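Local structure of putative ArsC family related protein (Bacteroides fragilis, 3GKX) at residues G65-E70 / G93-R98; K58-T63 / V107-K112; E44-W49 / L88-G93; T32-L35 / N40-V43; T6-Y11 / Q18-W23. The protein is of unknown function but belongs to the ArsC family, which includes arsenate reductases of thioredoxin-like fold. All coordinates share one frame; numbering follows the deposited sequence. Where two conformers were deposited one is given.

Contact 1 (G65-E70 / G93-R98)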
# COMPACT_ATOMS: atom_id res chain seq x y z
N GLY B 65 17.74 -8.17 5.96
CA GLY B 65 18.76 -8.82 5.14
C GLY B 65 20.15 -8.20 5.25
O GLY B 65 20.30 -7.03 5.61
N VAL B 66 21.17 -8.99 4.93
CA VAL B 66 22.54 -8.49 4.86
C VAL B 66 22.75 -7.77 3.51
O VAL B 66 23.53 -6.81 3.43
CB VAL B 66 23.61 -9.63 5.05
CG1 VAL B 66 24.98 -9.04 5.43
CG2 VAL B 66 23.17 -10.64 6.10
N VAL B 67 22.05 -8.22 2.46
CA VAL B 67 22.24 -7.68 1.10
C VAL B 67 21.66 -6.27 1.04
O VAL B 67 22.27 -5.35 0.48
CB VAL B 67 21.64 -8.61 0.00
CG1 VAL B 67 21.71 -7.93 -1.38
CG2 VAL B 67 22.37 -10.01 -0.00
N TYR B 68 20.48 -6.11 1.64
CA TYR B 68 19.93 -4.80 1.93
C TYR B 68 20.93 -3.85 2.62
O TYR B 68 21.06 -2.68 2.23
CB TYR B 68 18.73 -4.97 2.84
CG TYR B 68 17.86 -3.76 2.91
CD1 TYR B 68 16.81 -3.58 2.02
CD2 TYR B 68 18.07 -2.79 3.88
CE1 TYR B 68 16.00 -2.47 2.09
CE2 TYR B 68 17.28 -1.68 3.96
CZ TYR B 68 16.25 -1.53 3.07
OH TYR B 68 15.46 -0.41 3.18
N LYS B 69 21.58 -4.36 3.67
CA LYS B 69 22.49 -3.61 4.54
C LYS B 69 23.66 -3.04 3.73
O LYS B 69 23.89 -1.83 3.71
CB LYS B 69 22.99 -4.54 5.65
CG LYS B 69 23.55 -3.89 6.90
CD LYS B 69 24.57 -4.84 7.54
CE LYS B 69 24.50 -4.84 9.05
NZ LYS B 69 25.62 -4.02 9.62
N GLU B 70 24.37 -3.92 3.03
CA GLU B 70 25.59 -3.55 2.32
C GLU B 70 25.39 -2.81 0.99
O GLU B 70 26.36 -2.32 0.40
CB GLU B 70 26.51 -4.77 2.17
CG GLU B 70 27.33 -5.06 3.42
CD GLU B 70 27.28 -6.51 3.81
OE1 GLU B 70 26.45 -7.25 3.23
OE2 GLU B 70 28.05 -6.92 4.70
N GLY B 93 16.75 -12.45 -4.79
CA GLY B 93 15.65 -12.90 -3.90
C GLY B 93 15.89 -12.62 -2.42
O GLY B 93 14.93 -12.51 -1.65
N LYS B 94 17.16 -12.48 -2.04
CA LYS B 94 17.52 -12.10 -0.67
C LYS B 94 17.01 -10.70 -0.32
O LYS B 94 16.71 -10.40 0.84
CB LYS B 94 19.03 -12.19 -0.47
CG LYS B 94 19.55 -13.61 -0.65
CD LYS B 94 21.08 -13.69 -0.61
CE LYS B 94 21.54 -15.08 -1.07
NZ LYS B 94 22.81 -15.56 -0.46
N LEU B 95 16.88 -9.86 -1.35
CA LEU B 95 16.31 -8.53 -1.23
C LEU B 95 14.76 -8.50 -1.01
O LEU B 95 14.23 -7.47 -0.58
CB LEU B 95 16.70 -7.69 -2.44
CG LEU B 95 18.08 -7.03 -2.45
CD1 LEU B 95 18.31 -6.41 -3.79
CD2 LEU B 95 18.20 -5.97 -1.37
N VAL B 96 14.05 -9.59 -1.29
CA VAL B 96 12.56 -9.59 -1.18
C VAL B 96 12.08 -9.97 0.23
O VAL B 96 12.53 -10.96 0.79
CB VAL B 96 11.90 -10.54 -2.21
CG1 VAL B 96 10.43 -10.32 -2.26
CG2 VAL B 96 12.51 -10.33 -3.61
N LYS B 97 11.17 -9.17 0.80
CA LYS B 97 10.50 -9.56 2.04
C LYS B 97 9.94 -11.00 1.96
O LYS B 97 9.44 -11.42 0.90
CB LYS B 97 9.36 -8.58 2.33
CG LYS B 97 8.68 -8.78 3.68
CD LYS B 97 9.45 -8.06 4.78
CE LYS B 97 8.63 -7.98 6.05
NZ LYS B 97 8.74 -9.21 6.88
N ARG B 98 10.01 -11.72 3.07
CA ARG B 98 9.50 -13.09 3.15
C ARG B 98 8.90 -13.37 4.52
O ARG B 98 9.32 -12.78 5.51
CB ARG B 98 10.61 -14.10 2.84
CG ARG B 98 11.63 -14.18 3.94
CD ARG B 98 13.00 -14.35 3.40
NE ARG B 98 13.95 -14.44 4.50
CZ ARG B 98 15.25 -14.17 4.39
NH1 ARG B 98 15.75 -13.80 3.23
NH2 ARG B 98 16.03 -14.29 5.45
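Leu95 and Val67 meet where the helical region between helix 43-53 and strand 100-102 folds back on itself, as an addition to the thioredoxin-like fold of the ArsC family. Val67 and Tyr68 lie on the short helix 66-70. Leu95 ends the 3-10 turn 93-95. The side chain of Leu95 can be followed outward. Its CB stands back from the helix, 5.1 Å from Val67 CG1. CG is turned beside the backbone N, with chi1 at -82°, and reaches 3.9 Å from Val67 CG1. The two side chains cross at about a right angle. Beyond CG the branches part. CD2 goes to the helix backbone, 3.8 Å from Tyr68 N, and lies 4.4 Å from Tyr68 CB. It approaches the Tyr68 ring obliquely. CD1 turns to Leu88 of helix 82-89. Leu73 of helix 73-76 touches both Leu95 and Tyr68, which puts the leucine among three helices.

Lys94 takes the outer flank. Its aliphatic chain passes Val67, and its amino end leads away from helix 66-70. The two segments meet through van der Waals contacts, without a hydrogen bond between them. Asn62 ties the turn by polar bonds: its side chain bonds to Lys94 O and its backbone to Leu95. Val67 spreads its methyls over both neighbours: CG1 serves Leu95, while CG2 lies 3.9 Å from Lys94 CD and 4.0 Å from Lys94 CB.

Contact 2 (K58-T63 / V107-K112)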
# COMPACT_ATOMS: atom_id res chain seq x y z
N LYS B 58 8.39 -0.27 -1.12
CA LYS B 58 9.42 -0.48 -0.08
C LYS B 58 9.09 -1.60 0.92
O LYS B 58 10.01 -2.22 1.45
CB LYS B 58 9.81 0.83 0.62
CG LYS B 58 8.67 1.62 1.16
CD LYS B 58 9.18 2.91 1.72
CE LYS B 58 8.07 3.71 2.36
NZ LYS B 58 6.91 3.83 1.49
N LYS B 59 7.80 -1.90 1.12
CA LYS B 59 7.37 -2.96 2.04
C LYS B 59 7.72 -4.36 1.53
O LYS B 59 7.58 -5.34 2.26
CB LYS B 59 5.86 -2.91 2.33
CG LYS B 59 5.33 -1.67 3.09
CD LYS B 59 6.06 -1.48 4.38
CE LYS B 59 5.12 -1.24 5.53
NZ LYS B 59 5.90 -1.41 6.82
N PHE B 60 8.14 -4.44 0.29
CA PHE B 60 8.58 -5.73 -0.28
C PHE B 60 10.06 -5.94 -0.09
O PHE B 60 10.61 -6.89 -0.65
CB PHE B 60 8.23 -5.80 -1.76
CG PHE B 60 6.81 -6.20 -2.02
CD1 PHE B 60 6.51 -7.47 -2.56
CD2 PHE B 60 5.75 -5.34 -1.69
CE1 PHE B 60 5.17 -7.86 -2.79
CE2 PHE B 60 4.44 -5.72 -1.91
CZ PHE B 60 4.15 -6.99 -2.47
N PHE B 61 10.71 -5.06 0.67
CA PHE B 61 12.11 -5.24 0.97
C PHE B 61 12.34 -5.98 2.28
O PHE B 61 11.70 -5.73 3.29
CB PHE B 61 12.91 -3.92 0.87
CG PHE B 61 13.23 -3.52 -0.56
CD1 PHE B 61 14.44 -3.89 -1.15
CD2 PHE B 61 12.30 -2.83 -1.35
CE1 PHE B 61 14.73 -3.54 -2.48
CE2 PHE B 61 12.57 -2.48 -2.68
CZ PHE B 61 13.79 -2.84 -3.24
N ASN B 62 13.25 -6.94 2.21
CA ASN B 62 13.80 -7.65 3.38
C ASN B 62 14.80 -6.75 4.19
O ASN B 62 16.00 -6.82 3.98
CB ASN B 62 14.43 -8.95 2.88
CG ASN B 62 15.15 -9.73 3.95
OD1 ASN B 62 14.73 -9.77 5.11
ND2 ASN B 62 16.24 -10.40 3.56
N THR B 63 14.27 -5.92 5.08
CA THR B 63 15.09 -4.95 5.85
C THR B 63 15.86 -5.60 7.02
O THR B 63 16.47 -4.92 7.84
CB THR B 63 14.23 -3.75 6.34
OG1 THR B 63 12.92 -4.21 6.65
CG2 THR B 63 14.09 -2.69 5.25
N VAL B 107 -2.31 -10.52 -2.16
CA VAL B 107 -0.96 -10.91 -1.86
C VAL B 107 -0.65 -10.45 -0.46
O VAL B 107 -0.81 -9.27 -0.14
CB VAL B 107 0.06 -10.28 -2.87
CG1 VAL B 107 1.56 -10.48 -2.37
CG2 VAL B 107 -0.16 -10.84 -4.31
N LEU B 108 -0.15 -11.37 0.37
CA LEU B 108 0.29 -11.03 1.73
C LEU B 108 1.82 -10.98 1.84
O LEU B 108 2.55 -11.82 1.28
CB LEU B 108 -0.28 -12.02 2.75
CG LEU B 108 -1.74 -12.43 2.57
CD1 LEU B 108 -2.05 -13.66 3.36
CD2 LEU B 108 -2.70 -11.26 2.95
N VAL B 109 2.31 -10.00 2.59
CA VAL B 109 3.73 -9.79 2.69
C VAL B 109 4.17 -9.92 4.14
O VAL B 109 3.66 -9.25 5.02
CB VAL B 109 4.08 -8.39 2.16
CG1 VAL B 109 5.60 -8.18 2.19
CG2 VAL B 109 3.48 -8.20 0.75
N GLY B 110 5.12 -10.81 4.41
CA GLY B 110 5.49 -11.15 5.79
C GLY B 110 4.37 -11.92 6.47
O GLY B 110 3.33 -12.19 5.86
N PHE B 111 4.57 -12.26 7.75
CA PHE B 111 3.62 -13.08 8.47
C PHE B 111 2.81 -12.31 9.51
O PHE B 111 3.29 -12.07 10.62
CB PHE B 111 4.28 -14.29 9.11
CG PHE B 111 3.30 -15.16 9.82
CD1 PHE B 111 2.14 -15.59 9.17
CD2 PHE B 111 3.50 -15.50 11.14
CE1 PHE B 111 1.21 -16.37 9.84
CE2 PHE B 111 2.58 -16.29 11.82
CZ PHE B 111 1.43 -16.72 11.16
N LYS B 112 1.59 -11.95 9.16
CA LYS B 112 0.69 -11.24 10.07
C LYS B 112 -0.61 -12.04 10.19
O LYS B 112 -1.51 -11.90 9.34
CB LYS B 112 0.43 -9.79 9.59
CG LYS B 112 1.65 -8.99 9.07
CD LYS B 112 2.76 -8.80 10.14
CE LYS B 112 2.29 -8.00 11.37
NZ LYS B 112 3.28 -8.00 12.51
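Phe60 lays one face of its ring against Val109 on strand 107-109, an outermost strand of the chain's thioredoxin-like sheet. Val109 CG2 sits over the ring, 3.9 Å from its centroid and 28° off the normal. This is a CH-pi contact. The methyl is shifted toward the far end of the ring, where Phe60 CZ is 3.5 Å from Val109 CG2. The two side chains cross at about a right angle. The other methyl of Val109 faces backbone: CG1, anti to the valine N at chi1 -177°, lies 3.5 Å from Lys59 O. Val107, two residues back on the strand, adds a looser contact: its CG1 is 4.3 Å from Phe60 CZ and comes in obliquely.

The next shell holds the ring and the strand together. Ile50 and Ser53 of helix 43-53 touch Phe60, and so does Leu89 of helix 82-89. Trp49 and Leu52 of helix 43-53 touch Val107. Phe60 also pairs through its backbone with Lys97.

Further out, the 3-10 turn that carries Phe60 is closed by a bond from Phe61 N to Lys58 O, 3.0 Å long. This turn also reaches the partner chain: Lys58 NZ makes a salt bridge with Glu82 OE2 of the second subunit.

Contact 3 (E44-W49 / L88-G93)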
# COMPACT_ATOMS: atom_id res chain seq x y z
N GLU B 44 7.96 -9.17 -13.94
CA GLU B 44 6.57 -9.34 -14.40
C GLU B 44 5.68 -9.80 -13.22
O GLU B 44 4.54 -9.38 -13.08
CB GLU B 44 6.50 -10.32 -15.56
CG GLU B 44 7.26 -9.88 -16.85
CD GLU B 44 8.68 -10.45 -16.95
OE1 GLU B 44 9.44 -10.44 -15.96
OE2 GLU B 44 9.08 -10.90 -18.06
N GLU B 45 6.23 -10.64 -12.35
CA GLU B 45 5.52 -11.04 -11.16
C GLU B 45 5.34 -9.89 -10.17
O GLU B 45 4.22 -9.58 -9.76
CB GLU B 45 6.23 -12.21 -10.49
CG GLU B 45 5.92 -13.51 -11.19
CD GLU B 45 6.89 -14.60 -10.83
OE1 GLU B 45 7.98 -14.33 -10.29
OE2 GLU B 45 6.54 -15.75 -11.10
N LEU B 46 6.45 -9.26 -9.81
CA LEU B 46 6.42 -8.18 -8.87
C LEU B 46 5.42 -7.11 -9.29
O LEU B 46 4.73 -6.50 -8.45
CB LEU B 46 7.82 -7.62 -8.72
CG LEU B 46 8.64 -8.60 -7.87
CD1 LEU B 46 10.15 -8.30 -7.88
CD2 LEU B 46 8.10 -8.64 -6.48
N LYS B 47 5.36 -6.89 -10.61
CA LYS B 47 4.47 -5.86 -11.14
C LYS B 47 3.01 -6.24 -11.01
O LYS B 47 2.16 -5.38 -11.03
CB LYS B 47 4.83 -5.52 -12.59
CG LYS B 47 5.87 -4.40 -12.74
CD LYS B 47 6.03 -3.97 -14.22
CE LYS B 47 7.01 -2.77 -14.35
NZ LYS B 47 7.76 -2.71 -15.65
N ALA B 48 2.70 -7.52 -10.91
CA ALA B 48 1.32 -7.97 -10.60
C ALA B 48 1.11 -8.11 -9.08
O ALA B 48 0.05 -7.76 -8.55
CB ALA B 48 1.02 -9.30 -11.30
N TRP B 49 2.12 -8.60 -8.37
CA TRP B 49 1.94 -8.87 -6.93
C TRP B 49 1.85 -7.62 -6.07
O TRP B 49 1.10 -7.61 -5.11
CB TRP B 49 3.01 -9.80 -6.37
CG TRP B 49 3.01 -11.11 -7.05
CD1 TRP B 49 2.01 -11.64 -7.81
CD2 TRP B 49 4.05 -12.12 -7.00
NE1 TRP B 49 2.38 -12.88 -8.27
CE2 TRP B 49 3.62 -13.20 -7.79
CE3 TRP B 49 5.32 -12.18 -6.41
CZ2 TRP B 49 4.41 -14.33 -8.01
CZ3 TRP B 49 6.09 -13.31 -6.61
CH2 TRP B 49 5.63 -14.36 -7.40
N LEU B 88 15.25 -3.60 -9.31
CA LEU B 88 16.22 -4.06 -8.31
C LEU B 88 15.77 -5.33 -7.62
O LEU B 88 16.52 -6.32 -7.55
CB LEU B 88 16.44 -3.00 -7.24
CG LEU B 88 17.40 -3.36 -6.09
CD1 LEU B 88 18.87 -3.50 -6.58
CD2 LEU B 88 17.32 -2.34 -4.97
N LEU B 89 14.55 -5.28 -7.08
CA LEU B 89 13.96 -6.43 -6.44
C LEU B 89 14.11 -7.70 -7.27
O LEU B 89 14.41 -8.73 -6.73
CB LEU B 89 12.48 -6.20 -6.15
CG LEU B 89 12.16 -5.59 -4.80
CD1 LEU B 89 10.65 -5.39 -4.70
CD2 LEU B 89 12.67 -6.45 -3.69
N ALA B 90 13.90 -7.61 -8.58
CA ALA B 90 13.95 -8.79 -9.44
C ALA B 90 15.37 -9.33 -9.65
O ALA B 90 15.53 -10.43 -10.18
CB ALA B 90 13.27 -8.51 -10.78
N THR B 91 16.39 -8.58 -9.22
CA THR B 91 17.79 -9.03 -9.38
C THR B 91 18.30 -10.01 -8.29
O THR B 91 19.24 -10.77 -8.53
CB THR B 91 18.78 -7.84 -9.49
OG1 THR B 91 18.66 -6.98 -8.35
CG2 THR B 91 18.52 -7.02 -10.76
N ASN B 92 17.67 -10.02 -7.11
CA ASN B 92 18.15 -10.85 -5.99
C ASN B 92 17.05 -11.16 -4.96
O ASN B 92 16.52 -10.26 -4.32
CB ASN B 92 19.37 -10.20 -5.31
CG ASN B 92 20.00 -11.08 -4.24
OD1 ASN B 92 19.48 -12.14 -3.89
ND2 ASN B 92 21.11 -10.60 -3.67
N GLY B 93 16.75 -12.45 -4.79
CA GLY B 93 15.65 -12.90 -3.90
C GLY B 93 15.89 -12.62 -2.42
O GLY B 93 14.93 -12.51 -1.65
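Glu45 O lies in the helix turn that sends Leu46 across to Leu89, and two backbone N-H groups grip it. Trp49 N donates to Glu45 O at 2.7 Å. Ala48 N donates to the same oxygen at 2.8 Å. On the same turn Glu45 CB lies over one face of the Trp49 ring, 3.7 Å above its plane and offset toward the rim.

Leu46 makes the contact with a single methyl. Its CG lies beside the backbone N, at chi1 -75°, and CD1 points at Leu89 and Ala90. CD1 is 3.6 Å from Leu89 CB. It also lies 3.9 Å from Ala90 N and 4.3 Å from Ala90 CB. The methyl thus rests against the backbone at the start of the type I turn from Leu89 to Asn92. The side chains of Leu46 and Leu89 cross at about a right angle.

Around them, Pro41 and Ile86 also touch Leu46, and a salt bridge from Lys47 to Glu83 joins the two helices. This is helix-to-helix packing within an ArsC-type fold: helix 43-53, whose Trp49 lies against strand 7-10 of the thioredoxin-like sheet, meets helix 82-89 of the added helical region.

Contact 4 (T32-L35 / N40-V43)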
# COMPACT_ATOMS: atom_id res chain seq x y z
N THR B 32 1.21 -24.15 -2.60
CA THR B 32 2.33 -24.60 -3.39
C THR B 32 3.55 -23.88 -2.84
O THR B 32 3.55 -22.64 -2.77
CB THR B 32 2.12 -24.21 -4.84
OG1 THR B 32 0.86 -24.73 -5.30
CG2 THR B 32 3.27 -24.72 -5.71
N ASN B 33 4.55 -24.65 -2.40
CA ASN B 33 5.82 -24.10 -1.88
C ASN B 33 6.63 -23.48 -3.01
O ASN B 33 6.43 -23.82 -4.20
CB ASN B 33 6.63 -25.18 -1.13
CG ASN B 33 7.63 -24.60 -0.11
OD1 ASN B 33 7.25 -23.96 0.88
ND2 ASN B 33 8.92 -24.87 -0.34
N ARG B 34 7.47 -22.51 -2.65
CA ARG B 34 8.43 -21.86 -3.55
C ARG B 34 9.47 -21.12 -2.71
O ARG B 34 9.14 -20.36 -1.77
CB ARG B 34 7.74 -20.94 -4.57
CG ARG B 34 8.68 -20.10 -5.45
CD ARG B 34 7.93 -19.34 -6.56
NE ARG B 34 8.76 -18.29 -7.17
CZ ARG B 34 8.38 -17.50 -8.17
NH1 ARG B 34 9.23 -16.59 -8.63
NH2 ARG B 34 7.17 -17.60 -8.73
N LEU B 35 10.73 -21.36 -3.04
CA LEU B 35 11.89 -20.82 -2.35
C LEU B 35 12.19 -19.47 -2.98
O LEU B 35 12.66 -19.39 -4.14
CB LEU B 35 13.09 -21.76 -2.50
CG LEU B 35 12.93 -23.26 -2.21
CD1 LEU B 35 13.92 -24.11 -3.05
CD2 LEU B 35 13.02 -23.60 -0.70
N ASN B 40 13.64 -16.64 -7.49
CA ASN B 40 13.33 -15.31 -7.03
C ASN B 40 12.26 -14.66 -7.89
O ASN B 40 12.11 -15.05 -9.04
CB ASN B 40 14.61 -14.46 -6.88
CG ASN B 40 15.52 -14.51 -8.10
OD1 ASN B 40 16.11 -15.56 -8.46
ND2 ASN B 40 15.70 -13.35 -8.71
N PRO B 41 11.43 -13.76 -7.31
CA PRO B 41 10.43 -13.05 -8.11
C PRO B 41 11.05 -12.30 -9.29
O PRO B 41 12.16 -11.72 -9.17
CB PRO B 41 9.80 -12.03 -7.11
CG PRO B 41 10.15 -12.51 -5.73
CD PRO B 41 11.13 -13.70 -5.87
N THR B 42 10.34 -12.32 -10.43
CA THR B 42 10.74 -11.57 -11.63
C THR B 42 10.00 -10.25 -11.70
O THR B 42 8.94 -10.07 -11.05
CB THR B 42 10.29 -12.29 -12.87
OG1 THR B 42 8.86 -12.33 -12.83
CG2 THR B 42 10.84 -13.71 -12.91
N VAL B 43 10.48 -9.33 -12.54
CA VAL B 43 9.79 -8.06 -12.72
C VAL B 43 8.29 -8.24 -13.03
O VAL B 43 7.45 -7.52 -12.50
CB VAL B 43 10.47 -7.16 -13.80
CG1 VAL B 43 9.58 -5.94 -14.15
CG2 VAL B 43 11.85 -6.69 -13.34
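Arg34 stretches out from strand 32-35 toward the carbonyl of Asn40. Its CG is anti to the backbone N, at chi1 173°, and the chain stays extended as far as NE. This carries the guanidinium across to the loop. Asn40 O lies at the edge of the guanidinium, near its plane, and takes a weak bond from Arg34 NH1 of 3.3 Å. The N-H to oxygen angle is only 127°. Pro41 stands obliquely to the guanidinium, with CA 3.8 Å from Arg34 NH1. The bond to CB of Asn40 points away from the strand, and the residue meets the arginine through its backbone oxygen.

In this thioredoxin-like fold, strand 32-35 is an outermost strand of the chain's sheet, and the loop at 40-43 leads from it into helix 43-53. Stronger partners fix the arginine head. NE bonds to Asp39 O, and NH2 makes a salt bridge with Glu45 OE2 on the helix. With Asn40 O, these partners probably hold the flat group against rotation.

Thr42 is the N-cap of the helix. Its OG1 caps Glu45 N, and Glu45 OE1 accepts from Thr42 N: a capping box.

Contact 5 (T6-Y11 / Q18-W23)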
# COMPACT_ATOMS: atom_id res chain seq x y z
N THR B 6 -2.78 -21.07 -4.05
CA THR B 6 -2.08 -20.29 -3.05
C THR B 6 -0.60 -20.51 -3.15
O THR B 6 -0.11 -21.60 -2.90
CB THR B 6 -2.56 -20.67 -1.65
OG1 THR B 6 -4.00 -20.65 -1.59
CG2 THR B 6 -2.00 -19.74 -0.62
N LEU B 7 0.14 -19.46 -3.47
CA LEU B 7 1.57 -19.60 -3.65
C LEU B 7 2.28 -19.02 -2.44
O LEU B 7 2.08 -17.86 -2.10
CB LEU B 7 2.02 -18.98 -4.98
CG LEU B 7 3.49 -19.05 -5.39
CD1 LEU B 7 3.90 -20.51 -5.85
CD2 LEU B 7 3.77 -18.06 -6.48
N PHE B 8 3.06 -19.88 -1.76
CA PHE B 8 3.86 -19.58 -0.57
C PHE B 8 5.36 -19.45 -0.88
O PHE B 8 6.06 -20.45 -1.12
CB PHE B 8 3.69 -20.73 0.40
CG PHE B 8 4.41 -20.55 1.70
CD1 PHE B 8 5.24 -21.56 2.20
CD2 PHE B 8 4.24 -19.39 2.45
CE1 PHE B 8 5.88 -21.43 3.44
CE2 PHE B 8 4.91 -19.24 3.70
CZ PHE B 8 5.73 -20.26 4.20
N LEU B 9 5.86 -18.21 -0.86
CA LEU B 9 7.25 -17.97 -1.14
C LEU B 9 8.01 -17.69 0.15
O LEU B 9 7.69 -16.75 0.92
CB LEU B 9 7.40 -16.82 -2.13
CG LEU B 9 6.92 -16.99 -3.57
CD1 LEU B 9 5.47 -16.44 -3.73
CD2 LEU B 9 7.89 -16.27 -4.51
N GLN B 10 9.04 -18.48 0.39
CA GLN B 10 9.73 -18.44 1.68
C GLN B 10 11.22 -18.76 1.57
O GLN B 10 11.67 -19.28 0.55
CB GLN B 10 9.06 -19.40 2.68
CG GLN B 10 9.16 -20.87 2.25
CD GLN B 10 9.49 -21.78 3.41
OE1 GLN B 10 9.75 -21.32 4.53
NE2 GLN B 10 9.51 -23.08 3.15
N TYR B 11 11.95 -18.44 2.64
CA TYR B 11 13.33 -18.87 2.86
C TYR B 11 13.34 -19.73 4.13
O TYR B 11 13.12 -19.21 5.23
CB TYR B 11 14.27 -17.65 2.98
CG TYR B 11 15.73 -18.02 3.20
CD1 TYR B 11 16.50 -18.54 2.16
CD2 TYR B 11 16.33 -17.88 4.46
CE1 TYR B 11 17.84 -18.90 2.36
CE2 TYR B 11 17.68 -18.23 4.67
CZ TYR B 11 18.42 -18.73 3.62
OH TYR B 11 19.74 -19.08 3.81
N GLN B 18 9.04 -20.13 8.98
CA GLN B 18 8.66 -21.33 9.72
C GLN B 18 7.33 -21.14 10.45
O GLN B 18 6.44 -22.00 10.34
CB GLN B 18 9.77 -21.65 10.71
CG GLN B 18 11.15 -21.55 10.08
CD GLN B 18 12.28 -21.69 11.07
OE1 GLN B 18 12.31 -21.04 12.12
NE2 GLN B 18 13.24 -22.55 10.73
N LYS B 19 7.20 -20.02 11.16
CA LYS B 19 5.97 -19.65 11.85
C LYS B 19 4.77 -19.63 10.87
O LYS B 19 3.75 -20.26 11.12
CB LYS B 19 6.13 -18.30 12.57
CG LYS B 19 6.92 -18.35 13.90
CD LYS B 19 7.46 -16.97 14.29
CE LYS B 19 7.49 -16.78 15.79
NZ LYS B 19 6.24 -16.19 16.37
N ALA B 20 4.93 -18.94 9.74
CA ALA B 20 3.86 -18.80 8.73
C ALA B 20 3.44 -20.14 8.19
O ALA B 20 2.23 -20.41 8.04
CB ALA B 20 4.33 -17.92 7.57
N LYS B 21 4.45 -20.95 7.86
CA LYS B 21 4.25 -22.25 7.31
C LYS B 21 3.49 -23.09 8.36
O LYS B 21 2.48 -23.71 8.04
CB LYS B 21 5.59 -22.87 6.94
CG LYS B 21 5.56 -24.39 6.70
CD LYS B 21 6.86 -25.02 7.20
CE LYS B 21 6.93 -26.52 6.93
NZ LYS B 21 7.42 -26.75 5.53
N LYS B 22 3.96 -23.08 9.62
CA LYS B 22 3.21 -23.72 10.72
C LYS B 22 1.73 -23.30 10.74
O LYS B 22 0.85 -24.15 10.78
CB LYS B 22 3.88 -23.51 12.10
CG LYS B 22 5.09 -24.38 12.39
CD LYS B 22 5.70 -24.01 13.74
CE LYS B 22 7.20 -24.11 13.73
NZ LYS B 22 7.87 -22.98 14.49
N TRP B 23 1.47 -21.99 10.66
CA TRP B 23 0.11 -21.46 10.56
C TRP B 23 -0.69 -21.97 9.35
O TRP B 23 -1.86 -22.36 9.51
CB TRP B 23 0.12 -19.92 10.59
CG TRP B 23 -1.24 -19.29 10.70
CD1 TRP B 23 -1.85 -18.86 11.83
CD2 TRP B 23 -2.17 -19.04 9.63
NE1 TRP B 23 -3.10 -18.36 11.55
CE2 TRP B 23 -3.32 -18.46 10.20
CE3 TRP B 23 -2.15 -19.29 8.25
CZ2 TRP B 23 -4.43 -18.08 9.43
CZ3 TRP B 23 -3.26 -18.93 7.49
CH2 TRP B 23 -4.38 -18.33 8.07
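Phe8 and the helix residues Ala20 and Lys21 meet through apolar contacts. Phe8 CG is anti to the backbone N, at chi1 -178°, which sends the ring from the strand to the helix. The far end of the ring does the touching. Phe8 CZ is 3.8 Å from Lys21 CB, and Phe8 CE1 is equally near it, at 3.8 Å. On the other side of CZ, Phe8 CE2 is 4.1 Å from Ala20 CB. Both CB atoms come to the ring obliquely. Phe8 and Lys21 cross at about a right angle, and the ring also nears the helix backbone, with CZ 3.9 Å from Lys21 N.

Two aromatic residues lie beside the contact. Tyr31 meets the Phe8 ring with its plane nearly perpendicular, at about 85°. Phe111 touches Ala20.

Backbone bonds supply the frame. Lys22 N donates to Gln18 O at 2.8 Å and Trp23 N to Lys19 O at 2.9 Å, both within the helix. Phe8 pairs with Thr32, and Gln10 with Arg34, on the neighbouring parallel strand.

Gln10 touches Cys17, one of two cysteines with the spacing of a thioredoxin-type CxxC; a redox role is not established. Strand 7-10, helix 15-26 and strand 32-35 form the beta-alpha-beta unit that opens a thioredoxin-like fold.

In the fold
From the N terminus, contact 5 closes first, packing helix 15-26 on strand 7-10. Contact 4 follows in series, tying the next strand, 32-35, to the entry of helix 43-53. These two share the sheet, where strands 7-10 and 32-35 are neighbours. Contact 3 opens on helix 43-53 and closes at helix 82-89, crossing both later contacts. Contact 2 makes the longest loop, from the 58-63 turn to the last strand. Contact 1 is nested inside it and shares Gly93 with contact 3. Contact 1 folds the helical region on itself, contact 3 joins it to helix 43-53, and contact 2 ties it to the sheet, while Phe111, in 107-112, returns to the helix of contact 5.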